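Local coordinates for protein N2152 (PDB 5U22) that probably hydrolyses rare arabinosyl substrates as a family 39 glycoside hydrolase of a rumen anaerobic fungus, with a TIM barrel joined to a beta sandwich, at residues E178-Y188 with P207-S216. Residues are numbered along the deposited sequence; the frame is centred on the assembly and turned at random.
Sequences EKIIGPSFSWY and PDIIAWHELS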
loop_
_atom_site.group_PDB
_atom_site.type_symbol
_atom_site.label_atom_id
_atom_site.label_comp_id
_atom_site.label_asym_id
_atom_site.label_seq_id
_atom_site.Cartn_x
_atom_site.Cartn_y
_atom_site.Cartn_z
ATOM N N GLU A 178 -1.469 7.111 -20.859
ATOM C CA GLU A 178 -1.763 6.574 -19.543
ATOM C C GLU A 178 -0.960 5.301 -19.303
ATOM O O GLU A 178 -0.659 4.547 -20.232
ATOM C CB GLU A 178 -3.264 6.299 -19.400
ATOM C CG GLU A 178 -3.704 5.919 -17.991
ATOM C CD GLU A 178 -3.343 6.974 -16.955
ATOM O OE1 GLU A 178 -4.174 7.885 -16.717
ATOM O OE2 GLU A 178 -2.228 6.893 -16.381
ATOM N N LYS A 179 -0.600 5.078 -18.045
ATOM C CA LYS A 179 0.043 3.831 -17.659
ATOM C C LYS A 179 -0.943 2.674 -17.730
ATOM O O LYS A 179 -2.143 2.840 -17.501
ATOM C CB LYS A 179 0.594 3.932 -16.242
ATOM C CG LYS A 179 1.566 5.086 -16.047
ATOM C CD LYS A 179 2.940 4.705 -16.548
ATOM C CE LYS A 179 3.972 5.768 -16.203
ATOM N NZ LYS A 179 3.736 7.010 -16.967
ATOM N N ILE A 180 -0.417 1.491 -18.043
ATOM C CA ILE A 180 -1.186 0.249 -18.035
ATOM C C ILE A 180 -0.672 -0.629 -16.900
ATOM O O ILE A 180 0.540 -0.856 -16.775
ATOM C CB ILE A 180 -1.102 -0.472 -19.387
ATOM C CG1 ILE A 180 -1.757 0.388 -20.475
ATOM C CG2 ILE A 180 -1.812 -1.817 -19.308
ATOM C CD1 ILE A 180 -1.609 -0.190 -21.898
ATOM N N ILE A 181 -1.593 -1.138 -16.082
ATOM C CA ILE A 181 -1.275 -1.788 -14.816
ATOM C C ILE A 181 -1.773 -3.225 -14.848
ATOM O O ILE A 181 -2.923 -3.476 -15.219
ATOM C CB ILE A 181 -1.926 -1.045 -13.635
ATOM C CG1 ILE A 181 -1.418 0.389 -13.536
ATOM C CG2 ILE A 181 -1.688 -1.795 -12.313
ATOM C CD1 ILE A 181 -2.258 1.240 -12.587
ATOM N N GLY A 182 -0.930 -4.159 -14.423
ATOM C CA GLY A 182 -1.380 -5.533 -14.253
ATOM C C GLY A 182 -0.214 -6.460 -13.999
ATOM O O GLY A 182 0.914 -6.001 -13.845
ATOM N N PRO A 183 -0.463 -7.774 -13.984
ATOM C CA PRO A 183 -1.719 -8.457 -14.305
ATOM C C PRO A 183 -2.666 -8.635 -13.122
ATOM O O PRO A 183 -3.704 -9.254 -13.306
ATOM C CB PRO A 183 -1.236 -9.814 -14.803
ATOM C CG PRO A 183 -0.034 -10.081 -13.959
ATOM C CD PRO A 183 0.618 -8.734 -13.692
ATOM N N SER A 184 -2.302 -8.126 -11.940
ATOM C CA SER A 184 -3.200 -8.062 -10.778
ATOM C C SER A 184 -3.530 -9.442 -10.201
ATOM O O SER A 184 -4.645 -9.670 -9.726
ATOM C CB SER A 184 -4.488 -7.304 -11.120
ATOM O OG SER A 184 -4.184 -6.085 -11.787
ATOM N N PHE A 185 -2.554 -10.351 -10.201
ATOM C CA PHE A 185 -2.750 -11.680 -9.632
ATOM C C PHE A 185 -3.249 -11.592 -8.195
ATOM O O PHE A 185 -2.832 -10.721 -7.423
ATOM C CB PHE A 185 -1.443 -12.472 -9.601
ATOM C CG PHE A 185 -0.847 -12.781 -10.940
ATOM C CD1 PHE A 185 -1.608 -13.274 -11.972
ATOM C CD2 PHE A 185 0.525 -12.633 -11.132
ATOM C CE1 PHE A 185 -1.023 -13.589 -13.188
ATOM C CE2 PHE A 185 1.114 -12.937 -12.351
ATOM C CZ PHE A 185 0.336 -13.422 -13.378
ATOM N N SER A 186 -4.104 -12.549 -7.815
ATOM C CA SER A 186 -4.548 -12.620 -6.425
ATOM C C SER A 186 -3.403 -12.978 -5.483
ATOM O O SER A 186 -3.363 -12.514 -4.334
ATOM C CB SER A 186 -5.667 -13.637 -6.279
ATOM O OG SER A 186 -6.078 -13.687 -4.934
ATOM N N TRP A 187 -2.490 -13.831 -5.928
ATOM C CA TRP A 187 -1.309 -14.150 -5.144
ATOM C C TRP A 187 -0.127 -14.319 -6.082
ATOM O O TRP A 187 -0.286 -14.656 -7.260
ATOM C CB TRP A 187 -1.503 -15.413 -4.285
ATOM C CG TRP A 187 -1.659 -16.671 -5.091
ATOM C CD1 TRP A 187 -0.665 -17.526 -5.491
ATOM C CD2 TRP A 187 -2.880 -17.211 -5.600
ATOM N NE1 TRP A 187 -1.199 -18.564 -6.226
ATOM C CE2 TRP A 187 -2.557 -18.397 -6.300
ATOM C CE3 TRP A 187 -4.220 -16.810 -5.530
ATOM C CZ2 TRP A 187 -3.525 -19.180 -6.928
ATOM C CZ3 TRP A 187 -5.184 -17.590 -6.156
ATOM C CH2 TRP A 187 -4.831 -18.761 -6.847
ATOM N N TYR A 188 1.063 -14.075 -5.548
ATOM C CA TYR A 188 2.273 -14.204 -6.344
ATOM C C TYR A 188 2.707 -15.665 -6.412
ATOM O O TYR A 188 2.716 -16.374 -5.398
ATOM C CB TYR A 188 3.395 -13.346 -5.754
ATOM C CG TYR A 188 4.615 -13.339 -6.639
ATOM C CD1 TYR A 188 4.794 -12.346 -7.594
ATOM C CD2 TYR A 188 5.569 -14.344 -6.542
ATOM C CE1 TYR A 188 5.914 -12.351 -8.430
ATOM C CE2 TYR A 188 6.680 -14.363 -7.362
ATOM C CZ TYR A 188 6.847 -13.362 -8.303
ATOM O OH TYR A 188 7.955 -13.390 -9.116
ATOM N N PRO A 207 3.152 -4.560 -18.925
ATOM C CA PRO A 207 2.564 -3.430 -18.204
ATOM C C PRO A 207 3.621 -2.374 -17.908
ATOM O O PRO A 207 4.817 -2.662 -17.819
ATOM C CB PRO A 207 2.028 -4.069 -16.914
ATOM C CG PRO A 207 2.868 -5.278 -16.709
ATOM C CD PRO A 207 3.250 -5.773 -18.098
ATOM N N ASP A 208 3.167 -1.131 -17.776
ATOM C CA ASP A 208 4.064 -0.091 -17.284
ATOM C C ASP A 208 4.308 -0.228 -15.792
ATOM O O ASP A 208 5.396 0.108 -15.306
ATOM C CB ASP A 208 3.484 1.276 -17.587
ATOM C CG ASP A 208 3.220 1.458 -19.042
ATOM O OD1 ASP A 208 4.148 1.181 -19.834
ATOM O OD2 ASP A 208 2.086 1.836 -19.388
ATOM N N ILE A 209 3.303 -0.696 -15.055
ATOM C CA ILE A 209 3.377 -0.892 -13.614
ATOM C C ILE A 209 2.917 -2.320 -13.341
ATOM O O ILE A 209 1.795 -2.693 -13.716
ATOM C CB ILE A 209 2.498 0.117 -12.848
ATOM C CG1 ILE A 209 2.768 1.552 -13.322
ATOM C CG2 ILE A 209 2.736 -0.003 -11.344
ATOM C CD1 ILE A 209 1.769 2.587 -12.787
ATOM N N ILE A 210 3.785 -3.120 -12.716
ATOM C CA ILE A 210 3.472 -4.515 -12.417
ATOM C C ILE A 210 2.631 -4.564 -11.150
ATOM O O ILE A 210 2.884 -3.833 -10.188
ATOM C CB ILE A 210 4.765 -5.343 -12.280
ATOM C CG1 ILE A 210 4.479 -6.846 -12.359
ATOM C CG2 ILE A 210 5.510 -5.008 -10.985
ATOM C CD1 ILE A 210 4.142 -7.314 -13.780
ATOM N N ALA A 211 1.607 -5.414 -11.144
ATOM C CA ALA A 211 0.653 -5.438 -10.049
ATOM C C ALA A 211 0.360 -6.869 -9.629
ATOM O O ALA A 211 0.130 -7.739 -10.475
ATOM C CB ALA A 211 -0.673 -4.765 -10.454
ATOM N N TRP A 212 0.348 -7.097 -8.319
ATOM C CA TRP A 212 -0.257 -8.296 -7.754
ATOM C C TRP A 212 -0.704 -7.977 -6.338
ATOM O O TRP A 212 -0.468 -6.878 -5.825
ATOM C CB TRP A 212 0.699 -9.493 -7.778
ATOM C CG TRP A 212 1.910 -9.441 -6.887
ATOM C CD1 TRP A 212 2.003 -9.885 -5.586
ATOM C CD2 TRP A 212 3.223 -8.984 -7.249
ATOM N NE1 TRP A 212 3.290 -9.707 -5.124
ATOM C CE2 TRP A 212 4.057 -9.160 -6.121
ATOM C CE3 TRP A 212 3.770 -8.435 -8.418
ATOM C CZ2 TRP A 212 5.414 -8.797 -6.123
ATOM C CZ3 TRP A 212 5.118 -8.090 -8.429
ATOM C CH2 TRP A 212 5.928 -8.274 -7.284
ATOM N N HIS A 213 -1.348 -8.955 -5.708
ATOM C CA HIS A 213 -1.927 -8.790 -4.385
ATOM C C HIS A 213 -1.151 -9.604 -3.363
ATOM O O HIS A 213 -0.586 -10.653 -3.681
ATOM C CB HIS A 213 -3.390 -9.208 -4.398
ATOM C CG HIS A 213 -4.223 -8.387 -5.326
ATOM N ND1 HIS A 213 -5.496 -8.748 -5.712
ATOM C CD2 HIS A 213 -3.956 -7.214 -5.953
ATOM C CE1 HIS A 213 -5.975 -7.832 -6.534
ATOM N NE2 HIS A 213 -5.058 -6.894 -6.704
ATOM N N GLU A 214 -1.121 -9.104 -2.127
ATOM C CA GLU A 214 -0.474 -9.800 -1.008
ATOM C C GLU A 214 -1.504 -9.900 0.114
ATOM O O GLU A 214 -1.501 -9.125 1.077
ATOM C CB GLU A 214 0.815 -9.093 -0.557
ATOM C CG GLU A 214 1.954 -9.119 -1.598
ATOM C CD GLU A 214 2.626 -10.489 -1.732
ATOM O OE1 GLU A 214 2.104 -11.498 -1.189
ATOM O OE2 GLU A 214 3.696 -10.543 -2.385
ATOM N N LEU A 215 -2.387 -10.887 -0.017
ATOM C CA LEU A 215 -3.490 -11.071 0.912
ATOM C C LEU A 215 -3.597 -12.525 1.365
ATOM O O LEU A 215 -4.602 -12.899 1.973
ATOM C CB LEU A 215 -4.803 -10.591 0.268
ATOM C CG LEU A 215 -5.058 -10.990 -1.193
ATOM C CD1 LEU A 215 -5.382 -12.492 -1.355
ATOM C CD2 LEU A 215 -6.189 -10.133 -1.755
ATOM N N SER A 216 -2.568 -13.338 1.107
ATOM C CA SER A 216 -2.597 -14.781 1.311
ATOM C C SER A 216 -1.690 -15.248 2.436
ATOM O O SER A 216 -1.601 -16.453 2.671
ATOM C CB SER A 216 -2.180 -15.503 0.022
ATOM O OG SER A 216 -3.018 -15.148 -1.051
HETATM O O HOH W 1 -1.950 -12.968 -2.093
HETATM O O HOH W 2 0.754 -13.488 -2.705
#
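With CG placed between its backbone N and carbonyl carbon (chi1 68°), Trp212 turns one face of its indole to Tyr188, whose CG stands opposite the backbone N (chi1 -174°). The pair is edge-to-face: Tyr188 CD1 lies 3.6 Å from Trp212 CE2, the planes inclined at 54°, and Tyr188 CB makes a CH-pi contact with the five-membered ring. Indole suits this place because it also donates, in its own plane, from Trp212 NE1 to Glu214 OE2 (2.9 Å), an oxygen shared with His224. A leucine here would probably deprive Tyr188 of its flat partner and Glu214 of one donor. Earlier in the parallel pair, Gly182 N donates to Ile209 O (3.2 Å), while Ile181 and Ile209 lie side by side, their apolar branches meeting each other and Tyr140. Asp208 is short enough for OD2 to reach the backbone across the pair, accepting a hydrogen bond from Ile180 N at 2.9 Å; its OD1 bridges to Arg172. Beyond the strands, one water joins Tyr188 N to Glu214 OE1. Strands 180-185 and 209-212 are neighbours in the parallel sheet of the TIM barrel, linked by helix 190-202 in a beta-alpha-beta unit and flanked by strands 139-143 and 242-247.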